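Local structure of alpha-11 giardin (Giardia intestinalis, 2II2) at residues 166-171 / 206-211; 181-186 / 223-228; 98-103 / 260-265. The protein is an annexin-family protein that binds calcium and probably acidic phospholipids, and is thought to take part in attachment of the parasite and in remodelling its cytoskeleton. All coordinates share one frame; numbering follows the deposited sequence.

Overall arrangement
All three contacts join helix to helix in an all-helical annexin chain, and all are largely buried, but their depth differs. The centre of contact 3 lies about 3 Å from the centre of the chain, that of contact 2 about 15 Å and that of contact 1 about 24 Å, the last with an exposed isoleucine and a bridging water. Contacts 1 and 2 touch where Cys223 packs on Gln206, Ile209 and Glu210; their segments alternate along the sequence, on two pairs of consecutive helices. Contacts 2 and 3 meet through Ile224 and Tyr228 against 98-103, whereas contacts 1 and 3 do not touch. Aliphatic groups against alanine dominate 1 and 2; contact 3 turns on a phenylalanine ring.

Contact 1 of 3, residues 166-171 / 206-211; sequences NLIDAD and QEAIET
Leu167 and Ala208 bring the two helices to their closest approach, CA to CA 6.0 Å, an approach consistent with the small methyl of Ala208. Ala208 CB sits between two bumps of the facing helix: Leu167 CB lies 4.1 Å from it, and Ile168 CG1 reaches it at 4.2 Å. Farther along its side chain, Leu167 turns its fork toward Ile209, and the two side chains run side by side, pointing the same way. With Leu167 CG beside the backbone N (chi1 -62°), both methyls of the leucine face one methylene, CD1 standing 4.0 Å and CD2 4.1 Å from Ile209 CG1. In the helical annexin fold this joins the last turns of helix 156-169 to the short helix 205-212, with Phe197 of helix 187-201 touching both Ile168 and Ala208. Beside the apolar patch a water bridges the carbonyl oxygens of the closest pair, donating to each, at 2.9 Å to Leu167 O and 2.8 Å to Ala208 O. Leu167 O also accepts from Arg212 NE, while Arg212 NH2 binds Ala170 O just past the helix end.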
loop_
_atom_site.group_PDB
_atom_site.type_symbol
_atom_site.label_atom_id
_atom_site.label_comp_id
_atom_site.label_asym_id
_atom_site.label_seq_id
_atom_site.Cartn_x
_atom_site.Cartn_y
_atom_site.Cartn_z
ATOM N N ASN A 166 13.386 22.092 7.851
ATOM C CA ASN A 166 12.718 21.186 8.767
ATOM C C ASN A 166 13.356 19.823 8.843
ATOM O O ASN A 166 13.490 19.274 9.940
ATOM C CB ASN A 166 11.254 21.043 8.384
ATOM C CG ASN A 166 10.425 22.236 8.814
ATOM O OD1 ASN A 166 10.139 22.393 10.007
ATOM N ND2 ASN A 166 10.054 23.096 7.868
ATOM N N LEU A 167 13.811 19.295 7.713
ATOM C CA LEU A 167 14.368 17.935 7.720
ATOM C C LEU A 167 15.802 17.857 8.188
ATOM O O LEU A 167 16.201 16.843 8.744
ATOM C CB LEU A 167 14.246 17.253 6.345
ATOM C CG LEU A 167 12.818 17.052 5.845
ATOM C CD1 LEU A 167 12.820 16.536 4.420
ATOM C CD2 LEU A 167 12.026 16.106 6.728
ATOM N N ILE A 168 16.576 18.910 7.934
ATOM C CA ILE A 168 17.999 18.851 8.217
ATOM C C ILE A 168 18.430 19.809 9.321
ATOM O O ILE A 168 19.135 19.390 10.235
ATOM C CB ILE A 168 18.852 19.078 6.949
ATOM C CG1 ILE A 168 18.482 18.052 5.870
ATOM C CG2 ILE A 168 20.349 18.963 7.307
ATOM C CD1 ILE A 168 19.216 18.194 4.571
ATOM N N ASP A 169 18.002 21.067 9.243
ATOM C CA ASP A 169 18.607 22.124 10.053
ATOM C C ASP A 169 17.998 22.343 11.432
ATOM O O ASP A 169 18.733 22.620 12.391
ATOM C CB ASP A 169 18.634 23.425 9.260
ATOM C CG ASP A 169 19.403 23.287 7.942
ATOM O OD1 ASP A 169 20.361 22.485 7.852
ATOM O OD2 ASP A 169 19.034 23.993 7.009
ATOM N N ALA A 170 16.673 22.264 11.530
ATOM C CA ALA A 170 15.953 22.636 12.764
ATOM C C ALA A 170 16.235 21.660 13.889
ATOM O O ALA A 170 16.506 20.513 13.607
ATOM C CB ALA A 170 14.462 22.661 12.490
ATOM N N ASP A 171 16.169 22.110 15.149
ATOM C CA ASP A 171 16.233 21.177 16.285
ATOM C C ASP A 171 15.132 20.126 16.159
ATOM O O ASP A 171 15.365 18.939 16.387
ATOM C CB ASP A 171 16.068 21.910 17.615
ATOM C CG ASP A 171 17.253 22.780 17.957
ATOM O OD1 ASP A 171 18.340 22.561 17.389
ATOM O OD2 ASP A 171 17.097 23.680 18.822
ATOM N N GLN A 206 14.446 11.368 0.466
ATOM C CA GLN A 206 14.320 10.112 1.214
ATOM C C GLN A 206 15.377 10.024 2.312
ATOM O O GLN A 206 15.074 9.693 3.461
ATOM C CB GLN A 206 14.449 8.901 0.303
ATOM C CG GLN A 206 14.280 7.576 1.063
ATOM C CD GLN A 206 14.837 6.364 0.347
ATOM O OE1 GLN A 206 15.417 5.478 0.995
ATOM N NE2 GLN A 206 14.692 6.296 -0.941
ATOM N N GLU A 207 16.630 10.290 1.960
ATOM C CA GLU A 207 17.702 10.176 2.933
ATOM C C GLU A 207 17.492 11.149 4.086
ATOM O O GLU A 207 17.671 10.799 5.254
ATOM C CB GLU A 207 19.091 10.391 2.316
ATOM C CG GLU A 207 20.199 10.136 3.361
ATOM C CD GLU A 207 21.595 10.496 2.892
ATOM O OE1 GLU A 207 21.940 10.170 1.740
ATOM O OE2 GLU A 207 22.370 11.041 3.720
ATOM N N ALA A 208 17.130 12.383 3.735
ATOM C CA ALA A 208 16.894 13.405 4.757
ATOM C C ALA A 208 15.750 12.996 5.699
ATOM O O ALA A 208 15.867 13.152 6.910
ATOM C CB ALA A 208 16.655 14.735 4.118
ATOM N N ILE A 209 14.661 12.478 5.136
ATOM C CA ILE A 209 13.573 11.983 5.986
ATOM C C ILE A 209 14.031 10.841 6.902
ATOM O O ILE A 209 13.722 10.825 8.081
ATOM C CB ILE A 209 12.391 11.526 5.116
ATOM C CG1 ILE A 209 11.734 12.708 4.406
ATOM C CG2 ILE A 209 11.347 10.794 5.931
ATOM C CD1 ILE A 209 10.756 12.296 3.295
ATOM N N GLU A 210 14.707 9.857 6.321
ATOM C CA GLU A 210 15.041 8.663 7.073
ATOM C C GLU A 210 16.077 8.954 8.152
ATOM O O GLU A 210 16.068 8.304 9.198
ATOM C CB GLU A 210 15.440 7.540 6.116
ATOM C CG GLU A 210 14.246 6.989 5.349
ATOM C CD GLU A 210 14.577 5.911 4.349
ATOM O OE1 GLU A 210 15.740 5.800 3.928
ATOM O OE2 GLU A 210 13.651 5.143 3.964
ATOM N N THR A 211 16.914 9.963 7.923
ATOM C CA THR A 211 17.855 10.384 8.958
ATOM C C THR A 211 17.146 11.104 10.099
ATOM O O THR A 211 17.469 10.885 11.287
ATOM C CB THR A 211 18.972 11.275 8.371
ATOM O OG1 THR A 211 19.776 10.456 7.506
ATOM C CG2 THR A 211 19.857 11.928 9.466
HETATM O O HOH W 1 17.940 14.715 7.892
#

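Contact 2 of 3, residues 181-186 / 223-228; sequences LIITST and CIAHYY
Two annexin helices, 175-184 and 216-230, pack here through a branched side chain set against Ala225 and the peptide that follows it. Ile182 supplies the main projection. Its CG2 lies anti to the backbone N and comes 3.7 Å from Ala225 C and equally near His226 N, so that the methyl rests on the peptide link between those residues as well as 3.8 Å from Ala225 CB. Ile183 meets the same alanine with a different branch: CD1, at the end of its chain, folds back (chi2 -72°) and stops 4.1 Å from Ala225 CB. The alanine methyl is therefore touched by both isoleucines, and the CA atoms of Ile182 and His226 approach to 6.2 Å. A hydrogen bond from Asn229 ND2, on helix 216-230, to Ile182 O also ties the two packed helices together. Within the helical annexin fold, helix 187-201 packs beside this pair, its Tyr190 touching Ile182 and hydrogen-bonded through OH to His226 ND1; the imidazole turns off from segment 181-186 to Tyr190, and His226 CD2 lies 3.6 Å above the plane of the Tyr227 ring, over the centre. Near the end of segment 181-186, Ser185 OG donates to Leu181 O at 2.6 Å, tilted 33° from the carbonyl plane, and also bonds to Arg153 NH2. Thr186 then N-caps helix 187-201, its OG1 taking the backbone N of Glu189.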
loop_
_atom_site.group_PDB
_atom_site.type_symbol
_atom_site.label_atom_id
_atom_site.label_comp_id
_atom_site.label_asym_id
_atom_site.label_seq_id
_atom_site.Cartn_x
_atom_site.Cartn_y
_atom_site.Cartn_z
ATOM N N LEU A 181 3.106 20.586 3.134
ATOM C CA LEU A 181 3.846 20.899 1.900
ATOM C C LEU A 181 3.802 19.752 0.902
ATOM O O LEU A 181 3.437 19.942 -0.277
ATOM C CB LEU A 181 5.272 21.304 2.227
ATOM C CG LEU A 181 6.159 21.858 1.102
ATOM C CD1 LEU A 181 7.288 22.649 1.716
ATOM C CD2 LEU A 181 6.730 20.755 0.209
ATOM N N ILE A 182 4.131 18.562 1.392
ATOM C CA ILE A 182 4.197 17.410 0.494
ATOM C C ILE A 182 2.813 17.033 -0.048
ATOM O O ILE A 182 2.627 16.869 -1.255
ATOM C CB ILE A 182 4.834 16.216 1.207
ATOM C CG1 ILE A 182 6.299 16.501 1.546
ATOM C CG2 ILE A 182 4.778 14.981 0.341
ATOM C CD1 ILE A 182 6.926 15.507 2.494
ATOM N N ILE A 183 1.840 16.914 0.858
ATOM C CA ILE A 183 0.503 16.457 0.476
ATOM C C ILE A 183 -0.248 17.397 -0.471
ATOM O O ILE A 183 -1.083 16.930 -1.264
ATOM C CB ILE A 183 -0.389 16.166 1.742
ATOM C CG1 ILE A 183 0.126 14.973 2.539
ATOM C CG2 ILE A 183 -1.895 16.112 1.391
ATOM C CD1 ILE A 183 -0.107 13.665 1.880
ATOM N N THR A 184 0.045 18.695 -0.393
ATOM C CA THR A 184 -0.659 19.661 -1.227
ATOM C C THR A 184 0.108 20.058 -2.477
ATOM O O THR A 184 -0.371 20.899 -3.235
ATOM C CB THR A 184 -1.021 20.959 -0.453
ATOM O OG1 THR A 184 0.176 21.637 -0.055
ATOM C CG2 THR A 184 -1.883 20.682 0.777
ATOM N N SER A 185 1.272 19.471 -2.727
ATOM C CA SER A 185 2.045 19.833 -3.916
ATOM C C SER A 185 1.466 19.195 -5.138
ATOM O O SER A 185 1.149 18.008 -5.129
ATOM C CB SER A 185 3.502 19.363 -3.804
ATOM O OG SER A 185 4.225 20.008 -2.769
ATOM N N THR A 186 1.397 19.968 -6.220
ATOM C CA THR A 186 1.144 19.342 -7.504
ATOM C C THR A 186 2.366 18.521 -7.942
ATOM O O THR A 186 3.491 18.786 -7.509
ATOM C CB THR A 186 0.833 20.374 -8.599
ATOM O OG1 THR A 186 2.003 21.167 -8.818
ATOM C CG2 THR A 186 -0.343 21.248 -8.221
ATOM N N CYS A 223 8.113 9.256 3.369
ATOM C CA CYS A 223 8.732 8.857 2.106
ATOM C C CYS A 223 7.693 8.402 1.077
ATOM O O CYS A 223 7.875 8.615 -0.112
ATOM C CB CYS A 223 9.760 7.753 2.323
ATOM S SG CYS A 223 11.289 8.296 3.086
ATOM N N ILE A 224 6.634 7.731 1.523
ATOM C CA ILE A 224 5.592 7.307 0.606
ATOM C C ILE A 224 4.912 8.533 -0.031
ATOM O O ILE A 224 4.663 8.591 -1.258
ATOM C CB ILE A 224 4.579 6.370 1.288
ATOM C CG1 ILE A 224 5.220 5.006 1.521
ATOM C CG2 ILE A 224 3.311 6.235 0.463
ATOM C CD1 ILE A 224 4.427 4.084 2.425
ATOM N N ALA A 225 4.559 9.502 0.813
ATOM C CA ALA A 225 3.900 10.708 0.295
ATOM C C ALA A 225 4.802 11.474 -0.674
ATOM O O ALA A 225 4.364 11.936 -1.743
ATOM C CB ALA A 225 3.432 11.590 1.416
ATOM N N HIS A 226 6.065 11.606 -0.304
ATOM C CA HIS A 226 7.099 12.198 -1.163
ATOM C C HIS A 226 7.173 11.482 -2.505
ATOM O O HIS A 226 7.075 12.095 -3.560
ATOM C CB HIS A 226 8.432 12.097 -0.395
ATOM C CG HIS A 226 9.646 12.168 -1.262
ATOM N ND1 HIS A 226 10.045 13.322 -1.901
ATOM C CD2 HIS A 226 10.520 11.201 -1.614
ATOM C CE1 HIS A 226 11.128 13.051 -2.607
ATOM N NE2 HIS A 226 11.441 11.781 -2.442
ATOM N N TYR A 227 7.362 10.168 -2.467
ATOM C CA TYR A 227 7.522 9.427 -3.713
ATOM C C TYR A 227 6.263 9.432 -4.563
ATOM O O TYR A 227 6.373 9.403 -5.776
ATOM C CB TYR A 227 8.044 8.012 -3.457
ATOM C CG TYR A 227 9.543 7.962 -3.253
ATOM C CD1 TYR A 227 10.103 7.374 -2.134
ATOM C CD2 TYR A 227 10.407 8.502 -4.210
ATOM C CE1 TYR A 227 11.504 7.317 -1.962
ATOM C CE2 TYR A 227 11.794 8.446 -4.045
ATOM C CZ TYR A 227 12.336 7.854 -2.926
ATOM O OH TYR A 227 13.702 7.781 -2.816
ATOM N N TYR A 228 5.086 9.443 -3.936
ATOM C CA TYR A 228 3.827 9.457 -4.671
ATOM C C TYR A 228 3.775 10.658 -5.605
ATOM O O TYR A 228 3.306 10.559 -6.731
ATOM C CB TYR A 228 2.631 9.464 -3.701
ATOM C CG TYR A 228 1.332 9.338 -4.473
ATOM C CD1 TYR A 228 0.829 8.075 -4.805
ATOM C CD2 TYR A 228 0.628 10.449 -4.869
ATOM C CE1 TYR A 228 -0.344 7.935 -5.546
ATOM C CE2 TYR A 228 -0.548 10.317 -5.621
ATOM C CZ TYR A 228 -1.033 9.057 -5.953
ATOM O OH TYR A 228 -2.184 8.913 -6.699
#

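Contact 3 of 3, residues 98-103 / 260-265; sequences HDVVLI and TGLFHD
This is a buried, mainly apolar contact in the annexin fold between helix 94-102, with the residue just after it, and helix 249-263; its centre lies about 3 Å from the centre of the chain, and 156 residues separate the two segments in sequence. The backbones stay well apart: the closest CA atoms, those of Val100 and Leu262, are 8.3 Å from each other, so side chains bridge the distance. Phe263 does most of this. Its CG stands beside the backbone N (chi1 -56°), which sends the ring toward 98-103, and one face receives Ile103. There Ile103 CG2 forms a CH-pi contact, 4.2 Å from the centroid of the Phe263 ring and 24° off the normal, displaced toward the rim. Ile103 spreads over that outer part of the ring: Ile103 CB lies 3.8 Å from Phe263 CZ, and Ile103 CD1 lies 3.9 Å from Phe263 CE2. The opposite face is covered from within its own helix by Leu262 CB, so the ring is held between two aliphatic groups. Leu262 also reaches across by itself, its CD1 meeting Val100 CG2 at 4.1 Å, with the two side chains crossing at about a right angle. Val83 and Ile84 of helix 76-89 touch Val100, and Val236 of helix 232-244 touches both Ile103 and Phe263, enclosing the cluster from neighbouring helices. Asp99 OD2 forms a salt bridge with Arg258 NE and OD1 another with Arg220 NH2, which would be expected to balance the buried carboxylate. Its backbone oxygen meets the edge of the Phe263 ring, near the ring plane: Asp99 O is 3.3 Å from Phe263 CZ.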
loop_
_atom_site.group_PDB
_atom_site.type_symbol
_atom_site.label_atom_id
_atom_site.label_comp_id
_atom_site.label_asym_id
_atom_site.label_seq_id
_atom_site.Cartn_x
_atom_site.Cartn_y
_atom_site.Cartn_z
ATOM N N HIS A 98 -1.468 4.428 5.894
ATOM C CA HIS A 98 -0.716 5.204 4.934
ATOM C C HIS A 98 -0.767 4.597 3.546
ATOM O O HIS A 98 -0.962 5.295 2.545
ATOM C CB HIS A 98 0.742 5.334 5.374
ATOM C CG HIS A 98 0.938 6.257 6.524
ATOM N ND1 HIS A 98 2.112 6.283 7.237
ATOM C CD2 HIS A 98 0.117 7.166 7.101
ATOM C CE1 HIS A 98 2.004 7.173 8.207
ATOM N NE2 HIS A 98 0.812 7.743 8.129
ATOM N N ASP A 99 -0.570 3.284 3.466
ATOM C CA ASP A 99 -0.617 2.622 2.151
ATOM C C ASP A 99 -1.936 2.965 1.436
ATOM O O ASP A 99 -1.990 3.267 0.228
ATOM C CB ASP A 99 -0.502 1.094 2.285
ATOM C CG ASP A 99 0.871 0.628 2.723
ATOM O OD1 ASP A 99 1.810 1.437 2.727
ATOM O OD2 ASP A 99 1.043 -0.565 3.078
ATOM N N VAL A 100 -3.024 2.896 2.185
ATOM C CA VAL A 100 -4.335 3.141 1.639
ATOM C C VAL A 100 -4.594 4.586 1.249
ATOM O O VAL A 100 -5.129 4.814 0.171
ATOM C CB VAL A 100 -5.442 2.644 2.585
ATOM C CG1 VAL A 100 -6.819 3.136 2.144
ATOM C CG2 VAL A 100 -5.402 1.126 2.653
ATOM N N VAL A 101 -4.280 5.537 2.135
ATOM C CA VAL A 101 -4.674 6.917 1.890
ATOM C C VAL A 101 -3.627 7.741 1.173
ATOM O O VAL A 101 -3.983 8.757 0.560
ATOM C CB VAL A 101 -5.163 7.665 3.180
ATOM C CG1 VAL A 101 -6.296 6.851 3.863
ATOM C CG2 VAL A 101 -4.040 7.980 4.158
ATOM N N LEU A 102 -2.357 7.344 1.250
ATOM C CA LEU A 102 -1.309 8.093 0.567
ATOM C C LEU A 102 -1.164 7.680 -0.894
ATOM O O LEU A 102 -0.804 8.493 -1.733
ATOM C CB LEU A 102 0.030 7.965 1.303
ATOM C CG LEU A 102 0.062 8.470 2.761
ATOM C CD1 LEU A 102 1.442 8.361 3.291
ATOM C CD2 LEU A 102 -0.429 9.914 2.893
ATOM N N ILE A 103 -1.438 6.428 -1.202
ATOM C CA ILE A 103 -1.291 5.941 -2.563
ATOM C C ILE A 103 -2.670 5.896 -3.203
ATOM O O ILE A 103 -3.283 4.830 -3.374
ATOM C CB ILE A 103 -0.550 4.585 -2.614
ATOM C CG1 ILE A 103 0.755 4.683 -1.792
ATOM C CG2 ILE A 103 -0.229 4.226 -4.049
ATOM C CD1 ILE A 103 1.533 3.395 -1.770
ATOM N N THR A 260 1.175 -5.853 -2.354
ATOM C CA THR A 260 0.898 -6.623 -3.559
ATOM C C THR A 260 -0.598 -6.710 -3.845
ATOM O O THR A 260 -1.041 -6.470 -4.956
ATOM C CB THR A 260 1.475 -8.052 -3.386
ATOM O OG1 THR A 260 2.895 -7.974 -3.208
ATOM C CG2 THR A 260 1.183 -8.914 -4.565
ATOM N N GLY A 261 -1.381 -7.085 -2.833
ATOM C CA GLY A 261 -2.809 -7.244 -3.031
ATOM C C GLY A 261 -3.486 -5.972 -3.507
ATOM O O GLY A 261 -4.358 -6.007 -4.387
ATOM N N LEU A 262 -3.115 -4.854 -2.894
ATOM C CA LEU A 262 -3.724 -3.579 -3.261
ATOM C C LEU A 262 -3.277 -2.986 -4.616
ATOM O O LEU A 262 -4.076 -2.370 -5.333
ATOM C CB LEU A 262 -3.491 -2.518 -2.185
ATOM C CG LEU A 262 -4.120 -2.759 -0.811
ATOM C CD1 LEU A 262 -3.708 -1.654 0.167
ATOM C CD2 LEU A 262 -5.640 -2.753 -0.976
ATOM N N PHE A 263 -1.981 -3.148 -4.932
ATOM C CA PHE A 263 -1.404 -2.309 -5.976
ATOM C C PHE A 263 -0.835 -3.045 -7.177
ATOM O O PHE A 263 -0.371 -2.372 -8.110
ATOM C CB PHE A 263 -0.340 -1.409 -5.373
ATOM C CG PHE A 263 -0.833 -0.556 -4.240
ATOM C CD1 PHE A 263 -1.928 0.288 -4.401
ATOM C CD2 PHE A 263 -0.197 -0.601 -2.991
ATOM C CE1 PHE A 263 -2.382 1.063 -3.343
ATOM C CE2 PHE A 263 -0.645 0.195 -1.938
ATOM C CZ PHE A 263 -1.731 1.021 -2.112
ATOM N N HIS A 264 -0.928 -4.377 -7.188
ATOM C CA HIS A 264 -0.264 -5.119 -8.272
ATOM C C HIS A 264 -0.790 -4.757 -9.665
ATOM O O HIS A 264 -0.041 -4.822 -10.638
ATOM C CB HIS A 264 -0.359 -6.643 -8.061
ATOM C CG HIS A 264 -1.744 -7.155 -8.221
ATOM N ND1 HIS A 264 -2.159 -7.816 -9.356
ATOM C CD2 HIS A 264 -2.843 -7.004 -7.439
ATOM C CE1 HIS A 264 -3.446 -8.097 -9.246
ATOM N NE2 HIS A 264 -3.900 -7.581 -8.111
ATOM N N ASP A 265 -2.083 -4.438 -9.774
ATOM C CA ASP A 265 -2.613 -3.998 -11.064
ATOM C C ASP A 265 -2.484 -2.492 -11.239
ATOM O O ASP A 265 -2.016 -2.002 -12.279
ATOM C CB ASP A 265 -4.113 -4.343 -11.278
ATOM C CG ASP A 265 -4.371 -5.817 -11.514
ATOM O OD1 ASP A 265 -3.634 -6.487 -12.279
ATOM O OD2 ASP A 265 -5.365 -6.315 -10.951
#